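Local coordinates for glycerate dehydrogenase related protein (Thermoplasma acidophilum, PDB 3GVX), which probably binds NAD(P) and reduces 2-keto acids such as glyoxylate or hydroxypyruvate, as in other D-isomer specific 2-hydroxyacid dehydrogenases, at residues P217-I220 with G221-E225; I269-A272 with F273-V276. All coordinates share one frame; numbering follows the deposited sequence.

From the N terminus, the chain first builds a parallel sheet from strands 3-5, 26-28, 37-40, 52-55 and 73-75, then the seven-stranded parallel sheet of the NAD-binding domain. Contact 1 (217-225) comes late in that second domain, inside helix 216-225, which leads from strand 204-207 to strand 230-233. Contact 2 (269-276) follows in helix 266-279, where the chain has returned to the first sheet beside helix 11-20 and strand 52-55. Each contact joins consecutive turns of one helix and closes no longer loop; the two run in series, neither nesting nor crossing. The centres of contact 1 and contact 2 are about 44 Å apart, on opposite sides of the chain's centre, without touching.

Contact 1: residues P217-I220 with G221-E225; sequences PDMI and GFLKE
Three successive i to i+4 backbone bonds, G221 N to P217 O, F222 N to D218 O and L223 N to M219 O, carry this helix from one turn to the next, with donor-acceptor distances of 2.9 to 3.0 Å. On the buried side, selenomethionine M219 meets L223 one turn on. With CG anti to the backbone N and beside the carbonyl carbon (chi1 175°), bends at chi2 and chi3 fold the M219 chain so that SE comes to 3.7 Å from L223 CG. The M219 chain passes L223 at an angle, with SE also near L223 CD1. L223 CG packs besides on the chain itself, 3.2 Å from M219 O, the same carbonyl oxygen that accepts the bond from L223 N. Both residues touch Y231 on strand 230-233, while M219 and F222 reach L196 of helix 193-196. F222 sets its CB 3.2 Å from D218 O, but its ring leads away from the preceding turn. The D218 side chain leaves the backbone away from the following turn at CB, and its OD2 accepts a hydrogen bond from S193 N, which ties the start of the helix to helix 193-196. K224 lays CG 3.5 Å from I220 O before its chain runs outward. An amphipathic helix of this kind, linking parallel strands 204-207 and 230-233, is the crossover of a beta-alpha-beta unit in the Rossmann-type NAD-binding domain.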
loop_
_atom_site.group_PDB
_atom_site.type_symbol
_atom_site.label_atom_id
_atom_site.label_comp_id
_atom_site.label_asym_id
_atom_site.label_seq_id
_atom_site.Cartn_x
_atom_site.Cartn_y
_atom_site.Cartn_z
ATOM N N PRO B 217 7.731 -2.753 29.278
ATOM C CA PRO B 217 9.148 -3.032 29.556
ATOM C C PRO B 217 9.723 -4.164 28.703
ATOM O O PRO B 217 10.898 -4.139 28.341
ATOM C CB PRO B 217 9.157 -3.378 31.048
ATOM C CG PRO B 217 7.919 -2.675 31.576
ATOM C CD PRO B 217 6.915 -2.938 30.488
ATOM N N ASP B 218 8.898 -5.155 28.380
ATOM C CA ASP B 218 9.359 -6.278 27.570
ATOM C C ASP B 218 9.711 -5.866 26.136
ATOM O O ASP B 218 10.712 -6.314 25.581
ATOM C CB ASP B 218 8.307 -7.396 27.563
ATOM C CG ASP B 218 8.178 -8.085 28.914
ATOM O OD1 ASP B 218 8.417 -7.417 29.938
ATOM O OD2 ASP B 218 7.820 -9.283 28.948
HETATM N N MSE B 219 8.887 -5.003 25.552
HETATM C CA MSE B 219 9.122 -4.532 24.191
HETATM C C MSE B 219 10.338 -3.627 24.141
HETATM O O MSE B 219 11.209 -3.789 23.291
HETATM C CB MSE B 219 7.880 -3.798 23.666
HETATM C CG MSE B 219 8.030 -3.160 22.289
HETATM SE SE MSE B 219 8.756 -4.237 21.051
HETATM C CE MSE B 219 7.560 -5.528 20.826
ATOM N N ILE B 220 10.401 -2.680 25.066
ATOM C CA ILE B 220 11.529 -1.767 25.114
ATOM C C ILE B 220 12.826 -2.500 25.401
ATOM O O ILE B 220 13.899 -2.084 24.961
ATOM C CB ILE B 220 11.321 -0.682 26.184
ATOM C CG1 ILE B 220 10.207 0.256 25.720
ATOM C CG2 ILE B 220 12.634 0.012 26.497
ATOM C CD1 ILE B 220 10.291 1.658 26.229
ATOM N N GLY B 221 12.722 -3.603 26.127
ATOM C CA GLY B 221 13.898 -4.378 26.451
ATOM C C GLY B 221 14.323 -5.215 25.276
ATOM O O GLY B 221 15.506 -5.365 24.993
ATOM N N PHE B 222 13.331 -5.740 24.573
ATOM C CA PHE B 222 13.577 -6.571 23.408
ATOM C C PHE B 222 14.158 -5.787 22.228
ATOM O O PHE B 222 14.892 -6.340 21.423
ATOM C CB PHE B 222 12.284 -7.274 22.997
ATOM C CG PHE B 222 12.464 -8.285 21.914
ATOM C CD1 PHE B 222 13.039 -9.516 22.179
ATOM C CD2 PHE B 222 12.066 -8.003 20.620
ATOM C CE1 PHE B 222 13.215 -10.450 21.164
ATOM C CE2 PHE B 222 12.241 -8.930 19.602
ATOM C CZ PHE B 222 12.817 -10.156 19.876
ATOM N N LEU B 223 13.842 -4.501 22.146
ATOM C CA LEU B 223 14.335 -3.664 21.057
ATOM C C LEU B 223 15.811 -3.343 21.209
ATOM O O LEU B 223 16.494 -3.054 20.234
ATOM C CB LEU B 223 13.507 -2.381 20.957
ATOM C CG LEU B 223 12.094 -2.684 20.440
ATOM C CD1 LEU B 223 11.247 -1.424 20.458
ATOM C CD2 LEU B 223 12.194 -3.276 19.028
ATOM N N LYS B 224 16.303 -3.403 22.441
ATOM C CA LYS B 224 17.712 -3.157 22.720
ATOM C C LYS B 224 18.521 -4.403 22.400
ATOM O O LYS B 224 19.580 -4.335 21.795
ATOM C CB LYS B 224 17.902 -2.790 24.195
ATOM C CG LYS B 224 17.338 -1.449 24.584
ATOM C CD LYS B 224 18.379 -0.364 24.395
ATOM C CE LYS B 224 17.732 1.004 24.386
ATOM N NZ LYS B 224 18.763 2.038 24.133
ATOM N N GLU B 225 18.009 -5.547 22.818
ATOM C CA GLU B 225 18.686 -6.816 22.583
ATOM C C GLU B 225 18.741 -7.110 21.132
ATOM O O GLU B 225 19.786 -7.283 20.514
ATOM C CB GLU B 225 17.897 -7.959 23.166
ATOM C CG GLU B 225 17.879 -8.085 24.622
ATOM C CD GLU B 225 17.055 -9.288 24.997
ATOM O OE1 GLU B 225 16.977 -10.213 24.153
ATOM O OE2 GLU B 225 16.492 -9.312 26.115
#

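Contact 2: residues I269-A272 with F273-V276; sequences IQLA and FENV
I269 and F273 lie side by side and point the same way from adjacent turns, I269 CG1 meeting the ring at F273 CE2, 3.8 Å off. The ring also stands beside the chain: F273 CD2 is 3.5 Å from I269 O, the approach being oblique to the ring plane. That carbonyl oxygen accepts the backbone bond from F273 N at 3.2 Å. F273 thus touches the previous turn through both its amide and its ring. Q270 and E274 are oriented quite differently. Their side chains run extended beyond CG but cross at a slant, and the amide and carboxylate planes stand 89° apart. Q270 NE2 points its N-H almost straight at E274 OE2 (179°), yet at 3.5 Å the bond is weak. With CG set beside its own backbone N (chi1 -77°), E274 turns back over the preceding turn, bringing its CG to 3.2 Å from Q270 O. The other carboxylate oxygen, E274 OE1, lies 3.7 Å from L271 CD2, so each carboxylate oxygen has its own neighbour, the amide for OE2 and a methyl for OE1. In the fold, helix 266-279 packs against the five-stranded parallel sheet and helix 11-20: I269, Q270, F273 and E274 touch V13, I16, A17 and V20 of that helix in turn, while V276 rests on M52 and Q54 of strand 52-55. L271 instead reaches Y121 of the second subunit, so the helix borders the dimer contact as well. Backbone bonds continue with E274 N to Q270 O and N275 N to L271 O, both 2.9 Å, whereas V276 N to A272 O is weak. V276 CG2 packs alongside this last carbonyl, 3.6 Å from A272 O.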
loop_
_atom_site.group_PDB
_atom_site.type_symbol
_atom_site.label_atom_id
_atom_site.label_comp_id
_atom_site.label_asym_id
_atom_site.label_seq_id
_atom_site.Cartn_x
_atom_site.Cartn_y
_atom_site.Cartn_z
ATOM N N ILE B 269 -20.519 8.349 4.615
ATOM C CA ILE B 269 -21.867 8.489 4.083
ATOM C C ILE B 269 -22.103 7.672 2.818
ATOM O O ILE B 269 -23.163 7.085 2.647
ATOM C CB ILE B 269 -22.239 9.995 3.880
ATOM C CG1 ILE B 269 -23.752 10.121 3.653
ATOM C CG2 ILE B 269 -21.391 10.627 2.781
ATOM C CD1 ILE B 269 -24.582 9.728 4.884
ATOM N N GLN B 270 -21.100 7.587 1.951
ATOM C CA GLN B 270 -21.245 6.802 0.730
ATOM C C GLN B 270 -21.329 5.318 1.019
ATOM O O GLN B 270 -22.125 4.610 0.421
ATOM C CB GLN B 270 -20.085 7.053 -0.220
ATOM C CG GLN B 270 -20.298 6.456 -1.590
ATOM C CD GLN B 270 -19.236 6.901 -2.569
ATOM O OE1 GLN B 270 -18.827 8.063 -2.569
ATOM N NE2 GLN B 270 -18.788 5.983 -3.413
ATOM N N LEU B 271 -20.483 4.853 1.930
ATOM C CA LEU B 271 -20.482 3.442 2.314
ATOM C C LEU B 271 -21.838 3.077 2.924
ATOM O O LEU B 271 -22.331 1.967 2.730
ATOM C CB LEU B 271 -19.345 3.152 3.308
ATOM C CG LEU B 271 -17.917 3.298 2.749
ATOM C CD1 LEU B 271 -16.915 3.381 3.898
ATOM C CD2 LEU B 271 -17.609 2.136 1.798
ATOM N N ALA B 272 -22.437 4.024 3.646
ATOM C CA ALA B 272 -23.746 3.809 4.260
ATOM C C ALA B 272 -24.790 3.529 3.180
ATOM O O ALA B 272 -25.504 2.538 3.250
ATOM C CB ALA B 272 -24.152 5.027 5.110
ATOM N N PHE B 273 -24.860 4.379 2.161
ATOM C CA PHE B 273 -25.836 4.159 1.088
ATOM C C PHE B 273 -25.550 2.900 0.303
ATOM O O PHE B 273 -26.460 2.196 -0.126
ATOM C CB PHE B 273 -25.882 5.342 0.103
ATOM C CG PHE B 273 -26.429 6.610 0.689
ATOM C CD1 PHE B 273 -27.592 6.610 1.434
ATOM C CD2 PHE B 273 -25.775 7.807 0.507
ATOM C CE1 PHE B 273 -28.083 7.778 1.990
ATOM C CE2 PHE B 273 -26.268 8.969 1.058
ATOM C CZ PHE B 273 -27.421 8.949 1.801
ATOM N N GLU B 274 -24.271 2.627 0.108
ATOM C CA GLU B 274 -23.867 1.447 -0.618
ATOM C C GLU B 274 -24.328 0.192 0.084
ATOM O O GLU B 274 -24.794 -0.739 -0.563
ATOM C CB GLU B 274 -22.353 1.437 -0.832
ATOM C CG GLU B 274 -21.944 2.391 -1.934
ATOM C CD GLU B 274 -20.443 2.417 -2.213
ATOM O OE1 GLU B 274 -19.644 2.117 -1.306
ATOM O OE2 GLU B 274 -20.055 2.755 -3.348
ATOM N N ASN B 275 -24.235 0.167 1.407
ATOM C CA ASN B 275 -24.689 -1.012 2.117
ATOM C C ASN B 275 -26.179 -1.202 1.925
ATOM O O ASN B 275 -26.665 -2.319 1.947
ATOM C CB ASN B 275 -24.395 -0.947 3.614
ATOM C CG ASN B 275 -24.563 -2.299 4.282
ATOM O OD1 ASN B 275 -25.284 -2.441 5.273
ATOM N ND2 ASN B 275 -23.890 -3.306 3.735
ATOM N N VAL B 276 -26.905 -0.103 1.755
ATOM C CA VAL B 276 -28.347 -0.167 1.541
ATOM C C VAL B 276 -28.655 -0.860 0.222
ATOM O O VAL B 276 -29.527 -1.717 0.131
ATOM C CB VAL B 276 -28.970 1.243 1.531
ATOM C CG1 VAL B 276 -30.365 1.192 0.902
ATOM C CG2 VAL B 276 -29.020 1.805 2.956
#